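Local coordinates for protein CdnC (Chryseobacterium gregarium DSM 19109, PDB 7MGV) that probably uses ATP to close omega-ester (macrolactone) rings in a ribosomally made precursor peptide, as a graspetide ATP-grasp ligase, at residues E172-F177 with M224-K229. Residues are numbered along the deposited sequence; the frame is centred on the assembly and turned at random.
With ADP (adenosine-5'-diphosphate), chain F.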
loop_
_atom_site.group_PDB
_atom_site.type_symbol
_atom_site.label_atom_id
_atom_site.label_comp_id
_atom_site.label_asym_id
_atom_site.label_seq_id
_atom_site.Cartn_x
_atom_site.Cartn_y
_atom_site.Cartn_z
ATOM N N GLU A 172 3.351 -24.256 18.568
ATOM C CA GLU A 172 2.350 -25.042 19.285
ATOM C C GLU A 172 0.958 -24.838 18.698
ATOM O O GLU A 172 0.182 -25.795 18.579
ATOM C CB GLU A 172 2.367 -24.682 20.769
ATOM C CG GLU A 172 1.407 -25.500 21.614
ATOM C CD GLU A 172 1.114 -24.854 22.952
ATOM O OE1 GLU A 172 2.074 -24.569 23.699
ATOM O OE2 GLU A 172 -0.076 -24.630 23.256
ATOM N N GLU A 173 0.623 -23.602 18.325
ATOM C CA GLU A 173 -0.673 -23.338 17.706
ATOM C C GLU A 173 -0.805 -24.088 16.387
ATOM O O GLU A 173 -1.838 -24.715 16.112
ATOM C CB GLU A 173 -0.849 -21.834 17.491
ATOM C CG GLU A 173 -2.284 -21.397 17.268
ATOM C CD GLU A 173 -3.069 -21.314 18.561
ATOM O OE1 GLU A 173 -2.561 -20.708 19.527
ATOM O OE2 GLU A 173 -4.193 -21.854 18.610
ATOM N N ALA A 174 0.240 -24.035 15.557
ATOM C CA ALA A 174 0.215 -24.752 14.288
ATOM C C ALA A 174 0.101 -26.254 14.506
ATOM O O ALA A 174 -0.644 -26.933 13.793
ATOM C CB ALA A 174 1.463 -24.422 13.473
ATOM N N LYS A 175 0.833 -26.794 15.484
ATOM C CA LYS A 175 0.768 -28.230 15.734
ATOM C C LYS A 175 -0.621 -28.645 16.199
ATOM O O LYS A 175 -1.146 -29.676 15.762
ATOM C CB LYS A 175 1.822 -28.639 16.762
ATOM C CG LYS A 175 1.974 -30.145 16.902
ATOM C CD LYS A 175 3.132 -30.513 17.810
ATOM C CE LYS A 175 3.336 -32.021 17.842
ATOM N NZ LYS A 175 4.279 -32.434 18.916
ATOM N N ARG A 176 -1.226 -27.858 17.091
ATOM C CA ARG A 176 -2.590 -28.134 17.528
ATOM C C ARG A 176 -3.555 -28.107 16.348
ATOM O O ARG A 176 -4.395 -29.001 16.196
ATOM C CB ARG A 176 -2.994 -27.119 18.598
ATOM C CG ARG A 176 -4.477 -27.051 18.902
ATOM C CD ARG A 176 -4.755 -26.016 19.985
ATOM N NE ARG A 176 -4.243 -26.436 21.286
ATOM C CZ ARG A 176 -3.091 -26.025 21.810
ATOM N NH1 ARG A 176 -2.318 -25.177 21.144
ATOM N NH2 ARG A 176 -2.709 -26.465 23.000
ATOM N N PHE A 177 -3.426 -27.096 15.484
ATOM C CA PHE A 177 -4.283 -27.000 14.306
ATOM C C PHE A 177 -4.113 -28.210 13.393
ATOM O O PHE A 177 -5.099 -28.761 12.884
ATOM C CB PHE A 177 -3.968 -25.702 13.557
ATOM C CG PHE A 177 -4.799 -25.483 12.325
ATOM C CD1 PHE A 177 -4.363 -25.929 11.086
ATOM C CD2 PHE A 177 -6.007 -24.809 12.402
ATOM C CE1 PHE A 177 -5.125 -25.722 9.951
ATOM C CE2 PHE A 177 -6.771 -24.597 11.270
ATOM C CZ PHE A 177 -6.329 -25.054 10.044
ATOM N N MET A 224 3.598 -18.787 8.655
ATOM C CA MET A 224 3.090 -19.564 7.534
ATOM C C MET A 224 1.574 -19.633 7.660
ATOM O O MET A 224 1.016 -19.453 8.750
ATOM C CB MET A 224 3.713 -20.967 7.497
ATOM C CG MET A 224 3.367 -21.785 6.261
ATOM S SD MET A 224 4.467 -21.460 4.873
ATOM C CE MET A 224 5.303 -23.032 4.748
ATOM N N GLN A 225 0.905 -19.886 6.529
ATOM C CA GLN A 225 -0.547 -19.974 6.461
ATOM C C GLN A 225 -0.922 -21.441 6.283
ATOM O O GLN A 225 -0.684 -22.023 5.220
ATOM C CB GLN A 225 -1.068 -19.119 5.310
ATOM C CG GLN A 225 -2.574 -19.089 5.150
ATOM C CD GLN A 225 -3.011 -18.116 4.070
ATOM O OE1 GLN A 225 -2.184 -17.448 3.449
ATOM N NE2 GLN A 225 -4.316 -18.032 3.841
ATOM N N PHE A 226 -1.489 -22.042 7.324
ATOM C CA PHE A 226 -1.952 -23.419 7.286
ATOM C C PHE A 226 -3.441 -23.454 6.974
ATOM O O PHE A 226 -4.203 -22.585 7.400
ATOM C CB PHE A 226 -1.683 -24.121 8.618
ATOM C CG PHE A 226 -0.228 -24.214 8.967
ATOM C CD1 PHE A 226 0.409 -23.168 9.616
ATOM C CD2 PHE A 226 0.504 -25.344 8.647
ATOM C CE1 PHE A 226 1.749 -23.249 9.938
ATOM C CE2 PHE A 226 1.846 -25.431 8.968
ATOM C CZ PHE A 226 2.467 -24.382 9.614
ATOM N N GLN A 227 -3.852 -24.473 6.225
ATOM C CA GLN A 227 -5.245 -24.582 5.820
ATOM C C GLN A 227 -5.644 -26.044 5.739
ATOM O O GLN A 227 -4.847 -26.890 5.328
ATOM C CB GLN A 227 -5.491 -23.905 4.468
ATOM C CG GLN A 227 -6.144 -22.543 4.566
ATOM C CD GLN A 227 -6.490 -21.972 3.208
ATOM O OE1 GLN A 227 -6.157 -22.554 2.174
ATOM N NE2 GLN A 227 -7.161 -20.828 3.202
ATOM N N LYS A 228 -6.880 -26.334 6.133
ATOM C CA LYS A 228 -7.438 -27.657 5.894
ATOM C C LYS A 228 -7.421 -27.952 4.402
ATOM O O LYS A 228 -7.821 -27.114 3.587
ATOM C CB LYS A 228 -8.864 -27.740 6.439
ATOM C CG LYS A 228 -9.597 -29.021 6.069
ATOM C CD LYS A 228 -9.808 -29.914 7.283
ATOM C CE LYS A 228 -10.389 -31.261 6.886
ATOM N NZ LYS A 228 -9.429 -32.053 6.070
ATOM N N LYS A 229 -6.935 -29.135 4.038
ATOM C CA LYS A 229 -6.857 -29.509 2.632
ATOM C C LYS A 229 -8.249 -29.849 2.120
ATOM O O LYS A 229 -8.891 -30.782 2.615
ATOM C CB LYS A 229 -5.911 -30.689 2.425
ATOM C CG LYS A 229 -5.698 -31.023 0.953
ATOM C CD LYS A 229 -4.806 -32.237 0.760
ATOM C CE LYS A 229 -5.622 -33.464 0.395
ATOM N NZ LYS A 229 -5.388 -33.877 -1.015
HETATM P PB ADP F . 0.425 -22.352 -8.760
HETATM O O1B ADP F . -0.668 -21.550 -8.094
HETATM O O2B ADP F . 1.601 -21.528 -9.223
HETATM O O3B ADP F . -0.074 -23.374 -9.755
HETATM P PA ADP F . 0.796 -22.776 -6.036
HETATM O O1A ADP F . 0.931 -21.275 -5.934
HETATM O O2A ADP F . 1.579 -23.688 -5.122
HETATM O O3A ADP F . 1.013 -23.247 -7.559
HETATM O "O5'" ADP F . -0.761 -23.135 -5.895
HETATM C "C5'" ADP F . -1.327 -23.494 -4.644
HETATM C "C4'" ADP F . -2.227 -24.694 -4.896
HETATM O "O4'" ADP F . -2.673 -25.233 -3.653
HETATM C "C3'" ADP F . -3.453 -24.323 -5.714
HETATM O "O3'" ADP F . -3.434 -25.030 -6.958
HETATM C "C2'" ADP F . -4.643 -24.772 -4.893
HETATM O "O2'" ADP F . -5.503 -25.598 -5.681
HETATM C "C1'" ADP F . -4.056 -25.563 -3.736
HETATM N N9 ADP F . -4.724 -25.185 -2.472
HETATM C C8 ADP F . -4.731 -23.958 -1.916
HETATM N N7 ADP F . -5.439 -23.954 -0.759
HETATM C C5 ADP F . -5.901 -25.204 -0.567
HETATM C C6 ADP F . -6.717 -25.895 0.455
HETATM N N6 ADP F . -7.197 -25.228 1.533
HETATM N N1 ADP F . -6.968 -27.211 0.272
HETATM C C2 ADP F . -6.498 -27.887 -0.794
HETATM N N3 ADP F . -5.751 -27.325 -1.760
HETATM C C4 ADP F . -5.429 -26.011 -1.702
#
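In one of the two lobes that clasp the nucleotide in the ATP-grasp fold, helix 171-181 packs on the back of the strand whose end holds the adenine of ADP, with A174 and F177 meeting F226. The short helix and strand segments run nearly parallel, their axes 9.9 Å apart and 15° off line. A174 comes to the F226 ring as an off-centre CH-pi contact, its CB 3.7 Å from F226 CE1 and 4.2 Å from the ring centroid. F177, one helical turn further on, has CG anti to its backbone N (chi1 -180°), which carries the ring across to the strand. There F177 CE1 lies 4.0 Å from F226 CB, and the backbone N of K228 faces the ring edge, 4.2 Å from F177 CZ. F226 pairs through its backbone with C166, in the antiparallel sheet where strand 224-228 runs between strands 165-168 and 184-187; F177 also touches C166 and V184, one on each of these neighbours. Alternation along the strand sends Q227 away from the helix to the nucleotide. ADP N6 donates to Q227 OE1 (2.9 Å, 163° at the hydrogen) and, less straight, to the backbone O of K228 (2.9 Å), so the amino group is gripped twice; K187 NZ also bonds Q227 OE1 and probably helps to hold the amide. Shortening F177 to an alanine is likely to strip this ring's cover from F226 CB and the backbone at K228, opening a gap behind the adenine-binding strand.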